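Local coordinates for peptidase M16 domain protein (Alicyclobacillus acidocaldarius subsp. acidocaldarius DSM 446, PDB 4XEA) that is a putative M16-family metallopeptidase, carrying a bound nickel ion and probably hydrolysing peptide bonds, at residues Gln30-Tyr39 / Phe188-Ala199. Numbering follows the deposited sequence.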
loop_
_atom_site.group_PDB
_atom_site.type_symbol
_atom_site.label_atom_id
_atom_site.label_comp_id
_atom_site.label_asym_id
_atom_site.label_seq_id
_atom_site.Cartn_x
_atom_site.Cartn_y
_atom_site.Cartn_z
ATOM N N GLN A 30 -17.859 -1.140 3.095
ATOM C CA GLN A 30 -17.363 -1.526 1.783
ATOM C C GLN A 30 -17.824 -2.907 1.363
ATOM O O GLN A 30 -17.841 -3.835 2.173
ATOM C CB GLN A 30 -15.838 -1.501 1.769
ATOM C CG GLN A 30 -15.222 -1.737 0.382
ATOM C CD GLN A 30 -13.807 -2.278 0.457
ATOM O OE1 GLN A 30 -13.573 -3.353 0.972
ATOM N NE2 GLN A 30 -12.871 -1.525 -0.061
ATOM N N THR A 31 -18.202 -3.031 0.094
ATOM C CA THR A 31 -18.336 -4.329 -0.591
ATOM C C THR A 31 -17.240 -4.360 -1.660
ATOM O O THR A 31 -16.989 -3.344 -2.316
ATOM C CB THR A 31 -19.745 -4.508 -1.209
ATOM O OG1 THR A 31 -20.704 -4.538 -0.161
ATOM C CG2 THR A 31 -19.880 -5.856 -2.041
ATOM N N TYR A 32 -16.547 -5.501 -1.775
ATOM C CA TYR A 32 -15.477 -5.678 -2.737
ATOM C C TYR A 32 -15.854 -6.927 -3.527
ATOM O O TYR A 32 -16.208 -7.976 -2.952
ATOM C CB TYR A 32 -14.132 -5.813 -2.001
ATOM C CG TYR A 32 -12.858 -5.877 -2.868
ATOM C CD1 TYR A 32 -12.534 -7.033 -3.603
ATOM C CD2 TYR A 32 -11.957 -4.818 -2.915
ATOM C CE1 TYR A 32 -11.363 -7.102 -4.385
ATOM C CE2 TYR A 32 -10.768 -4.888 -3.697
ATOM C CZ TYR A 32 -10.491 -6.036 -4.416
ATOM O OH TYR A 32 -9.353 -6.126 -5.200
ATOM N N ALA A 33 -15.855 -6.797 -4.847
ATOM C CA ALA A 33 -16.360 -7.852 -5.724
ATOM C C ALA A 33 -15.333 -8.112 -6.836
ATOM O O ALA A 33 -14.797 -7.161 -7.408
ATOM C CB ALA A 33 -17.687 -7.388 -6.322
HETATM N N MSE A 34 -15.105 -9.383 -7.187
HETATM C CA MSE A 34 -14.171 -9.700 -8.260
HETATM C C MSE A 34 -14.747 -10.821 -9.139
HETATM O O MSE A 34 -15.234 -11.833 -8.609
HETATM C CB MSE A 34 -12.815 -10.121 -7.674
HETATM C CG MSE A 34 -11.754 -10.614 -8.722
HETATM SE SE MSE A 34 -9.956 -10.941 -8.007
HETATM C CE MSE A 34 -9.333 -9.112 -7.686
ATOM N N PHE A 35 -14.723 -10.582 -10.457
ATOM C CA PHE A 35 -15.140 -11.530 -11.482
ATOM C C PHE A 35 -13.872 -11.867 -12.299
ATOM O O PHE A 35 -13.304 -10.977 -12.927
ATOM C CB PHE A 35 -16.211 -10.837 -12.359
ATOM C CG PHE A 35 -16.968 -11.743 -13.311
ATOM C CD1 PHE A 35 -17.086 -13.107 -13.114
ATOM C CD2 PHE A 35 -17.660 -11.171 -14.370
ATOM C CE1 PHE A 35 -17.818 -13.906 -14.010
ATOM C CE2 PHE A 35 -18.413 -11.960 -15.259
ATOM C CZ PHE A 35 -18.473 -13.324 -15.076
ATOM N N ALA A 36 -13.400 -13.113 -12.242
ATOM C CA ALA A 36 -12.126 -13.491 -12.868
ATOM C C ALA A 36 -12.237 -14.681 -13.743
ATOM O O ALA A 36 -13.107 -15.544 -13.514
ATOM C CB ALA A 36 -11.057 -13.731 -11.817
ATOM N N THR A 37 -11.326 -14.747 -14.721
ATOM C CA THR A 37 -11.279 -15.870 -15.668
ATOM C C THR A 37 -9.967 -16.627 -15.538
ATOM O O THR A 37 -8.912 -16.026 -15.332
ATOM C CB THR A 37 -11.475 -15.414 -17.130
ATOM O OG1 THR A 37 -11.307 -16.521 -18.021
ATOM C CG2 THR A 37 -10.477 -14.333 -17.463
ATOM N N ARG A 38 -10.061 -17.959 -15.632
ATOM C CA ARG A 38 -8.886 -18.847 -15.710
ATOM C C ARG A 38 -8.235 -18.774 -17.113
ATOM O O ARG A 38 -8.275 -19.739 -17.912
ATOM C CB ARG A 38 -9.299 -20.274 -15.390
ATOM C CG ARG A 38 -8.163 -21.219 -15.128
ATOM C CD ARG A 38 -8.643 -22.648 -14.846
ATOM N NE ARG A 38 -9.481 -22.840 -13.640
ATOM C CZ ARG A 38 -10.818 -22.894 -13.604
ATOM N NH1 ARG A 38 -11.553 -22.682 -14.695
ATOM N NH2 ARG A 38 -11.430 -23.131 -12.438
ATOM N N TYR A 39 -7.608 -17.641 -17.352
ATOM C CA TYR A 39 -6.958 -17.292 -18.610
ATOM C C TYR A 39 -6.003 -16.149 -18.319
ATOM O O TYR A 39 -6.408 -15.099 -17.781
ATOM C CB TYR A 39 -7.988 -16.845 -19.623
ATOM C CG TYR A 39 -7.405 -16.426 -20.964
ATOM C CD1 TYR A 39 -6.502 -17.234 -21.638
ATOM C CD2 TYR A 39 -7.775 -15.234 -21.560
ATOM C CE1 TYR A 39 -5.974 -16.878 -22.863
ATOM C CE2 TYR A 39 -7.260 -14.861 -22.807
ATOM C CZ TYR A 39 -6.383 -15.700 -23.456
ATOM O OH TYR A 39 -5.892 -15.360 -24.683
ATOM N N PHE A 188 -12.432 -18.437 -23.453
ATOM C CA PHE A 188 -12.005 -18.312 -22.061
ATOM C C PHE A 188 -12.923 -17.512 -21.186
ATOM O O PHE A 188 -12.822 -17.597 -19.980
ATOM C CB PHE A 188 -10.586 -17.727 -21.986
ATOM C CG PHE A 188 -9.520 -18.675 -22.462
ATOM C CD1 PHE A 188 -8.953 -18.525 -23.715
ATOM C CD2 PHE A 188 -9.096 -19.729 -21.663
ATOM C CE1 PHE A 188 -7.970 -19.405 -24.183
ATOM C CE2 PHE A 188 -8.089 -20.597 -22.092
ATOM C CZ PHE A 188 -7.515 -20.438 -23.355
ATOM N N TYR A 189 -13.828 -16.742 -21.780
ATOM C CA TYR A 189 -14.728 -15.904 -20.998
ATOM C C TYR A 189 -16.101 -16.517 -20.834
ATOM O O TYR A 189 -17.028 -15.844 -20.434
ATOM C CB TYR A 189 -14.810 -14.515 -21.601
ATOM C CG TYR A 189 -13.693 -13.616 -21.140
ATOM C CD1 TYR A 189 -12.396 -13.781 -21.632
ATOM C CD2 TYR A 189 -13.929 -12.596 -20.206
ATOM C CE1 TYR A 189 -11.345 -12.965 -21.208
ATOM C CE2 TYR A 189 -12.893 -11.763 -19.793
ATOM C CZ TYR A 189 -11.590 -11.972 -20.283
ATOM O OH TYR A 189 -10.555 -11.147 -19.910
ATOM N N HIS A 190 -16.221 -17.811 -21.121
ATOM C CA HIS A 190 -17.428 -18.523 -20.827
ATOM C C HIS A 190 -17.592 -18.642 -19.312
ATOM O O HIS A 190 -16.612 -18.815 -18.607
ATOM C CB HIS A 190 -17.413 -19.936 -21.462
ATOM C CG HIS A 190 -18.745 -20.603 -21.411
ATOM N ND1 HIS A 190 -19.190 -21.287 -20.301
ATOM C CD2 HIS A 190 -19.739 -20.675 -22.325
ATOM C CE1 HIS A 190 -20.403 -21.761 -20.539
ATOM N NE2 HIS A 190 -20.762 -21.403 -21.759
ATOM N N PRO A 191 -18.827 -18.581 -18.811
ATOM C CA PRO A 191 -18.977 -18.589 -17.351
ATOM C C PRO A 191 -18.431 -19.828 -16.629
ATOM O O PRO A 191 -18.059 -19.729 -15.445
ATOM C CB PRO A 191 -20.500 -18.456 -17.144
ATOM C CG PRO A 191 -21.124 -18.551 -18.534
ATOM C CD PRO A 191 -20.067 -18.161 -19.497
ATOM N N SER A 192 -18.368 -20.954 -17.332
ATOM C CA SER A 192 -17.835 -22.199 -16.819
ATOM C C SER A 192 -16.331 -22.090 -16.572
ATOM O O SER A 192 -15.774 -22.921 -15.844
ATOM C CB SER A 192 -18.094 -23.360 -17.797
ATOM O OG SER A 192 -17.457 -23.115 -19.038
ATOM N N ASN A 193 -15.682 -21.077 -17.165
ATOM C CA ASN A 193 -14.244 -20.872 -16.958
ATOM C C ASN A 193 -13.936 -19.767 -15.944
ATOM O O ASN A 193 -12.774 -19.332 -15.822
ATOM C CB ASN A 193 -13.530 -20.564 -18.274
ATOM C CG ASN A 193 -11.972 -20.753 -18.166
ATOM O OD1 ASN A 193 -11.480 -21.755 -17.637
ATOM N ND2 ASN A 193 -11.233 -19.829 -18.742
HETATM N N MSE A 194 -14.976 -19.295 -15.249
HETATM C CA MSE A 194 -14.868 -18.092 -14.409
HETATM C C MSE A 194 -15.376 -18.268 -12.979
HETATM O O MSE A 194 -15.932 -19.318 -12.619
HETATM C CB MSE A 194 -15.557 -16.892 -15.093
HETATM C CG MSE A 194 -15.004 -16.572 -16.468
HETATM SE SE MSE A 194 -15.565 -14.877 -17.249
HETATM C CE MSE A 194 -14.749 -13.570 -16.020
ATOM N N VAL A 195 -15.174 -17.221 -12.164
ATOM C CA VAL A 195 -15.540 -17.234 -10.764
ATOM C C VAL A 195 -15.896 -15.804 -10.357
ATOM O O VAL A 195 -15.301 -14.849 -10.868
ATOM C CB VAL A 195 -14.434 -17.829 -9.865
ATOM C CG1 VAL A 195 -13.156 -16.910 -9.799
ATOM C CG2 VAL A 195 -14.981 -18.185 -8.475
ATOM N N LEU A 196 -16.918 -15.688 -9.501
ATOM C CA LEU A 196 -17.394 -14.418 -8.948
ATOM C C LEU A 196 -17.372 -14.519 -7.427
ATOM O O LEU A 196 -18.013 -15.412 -6.848
ATOM C CB LEU A 196 -18.828 -14.122 -9.418
ATOM C CG LEU A 196 -19.483 -12.821 -8.935
ATOM C CD1 LEU A 196 -18.666 -11.582 -9.418
ATOM C CD2 LEU A 196 -20.933 -12.754 -9.414
ATOM N N VAL A 197 -16.640 -13.599 -6.784
ATOM C CA VAL A 197 -16.435 -13.633 -5.324
ATOM C C VAL A 197 -16.670 -12.221 -4.789
ATOM O O VAL A 197 -16.186 -11.253 -5.359
ATOM C CB VAL A 197 -15.049 -14.166 -4.949
ATOM C CG1 VAL A 197 -14.880 -14.276 -3.463
ATOM C CG2 VAL A 197 -14.815 -15.589 -5.598
ATOM N N ILE A 198 -17.462 -12.128 -3.724
ATOM C CA ILE A 198 -17.884 -10.831 -3.170
ATOM C C ILE A 198 -17.804 -10.905 -1.660
ATOM O O ILE A 198 -18.311 -11.858 -1.060
ATOM C CB ILE A 198 -19.318 -10.494 -3.560
ATOM C CG1 ILE A 198 -19.532 -10.709 -5.052
ATOM C CG2 ILE A 198 -19.684 -9.010 -3.189
ATOM C CD1 ILE A 198 -20.951 -10.404 -5.506
ATOM N N ALA A 199 -17.174 -9.905 -1.046
ATOM C CA ALA A 199 -17.117 -9.798 0.414
ATOM C C ALA A 199 -17.422 -8.373 0.865
ATOM O O ALA A 199 -17.051 -7.387 0.208
ATOM C CB ALA A 199 -15.781 -10.259 0.970
HETATM O O HOH W 1 -14.379 -23.206 -13.252
#
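Asn193 meets Arg38 through both backbone and side chain. Its carbonyl takes the Arg38 amide in a nearly linear bond (N to O 3.0 Å, 175°). Asn193 OD1, 3.1 Å from Arg38 NH1, sits in the guanidinium plane at its edge, while NH1 comes in from above the plane of the side-chain carbonyl; Arg38 NE is hydrogen-bonded to Leu379 O. With CG anti to the backbone N (chi1 -163°), the Asn193 amide turns back so that ND2 donates to Phe188 O at 3.0 Å, on a lone pair, and also to Arg38 O. Phe188 O is gripped a second time by Thr37 OG1 (2.7 Å), which arrives above the carbonyl plane. An alanine in place of Asn193 would probably leave Phe188 O with one donor fewer and Arg38 NH1 without its carboxamide mate, so that the turn is less firmly tied to the strand end. Next to this polar cluster, the rings of Tyr39 and Phe188 form an offset stack, planes 9° and centroids 3.9 Å apart. The selenomethionine Met194 bends at chi3, bringing CE over the centre of the Phe35 ring, 3.6 Å from its centroid, a CH-pi contact with the selenium (SE) oblique to the ring. Paired backbone bonds, such as Met34 N to Val197 O at 2.8 Å, join strands 31-37 and 194-199 as antiparallel neighbours inside the mixed sheet, an alpha+beta arrangement consistent with the M16 peptidase fold.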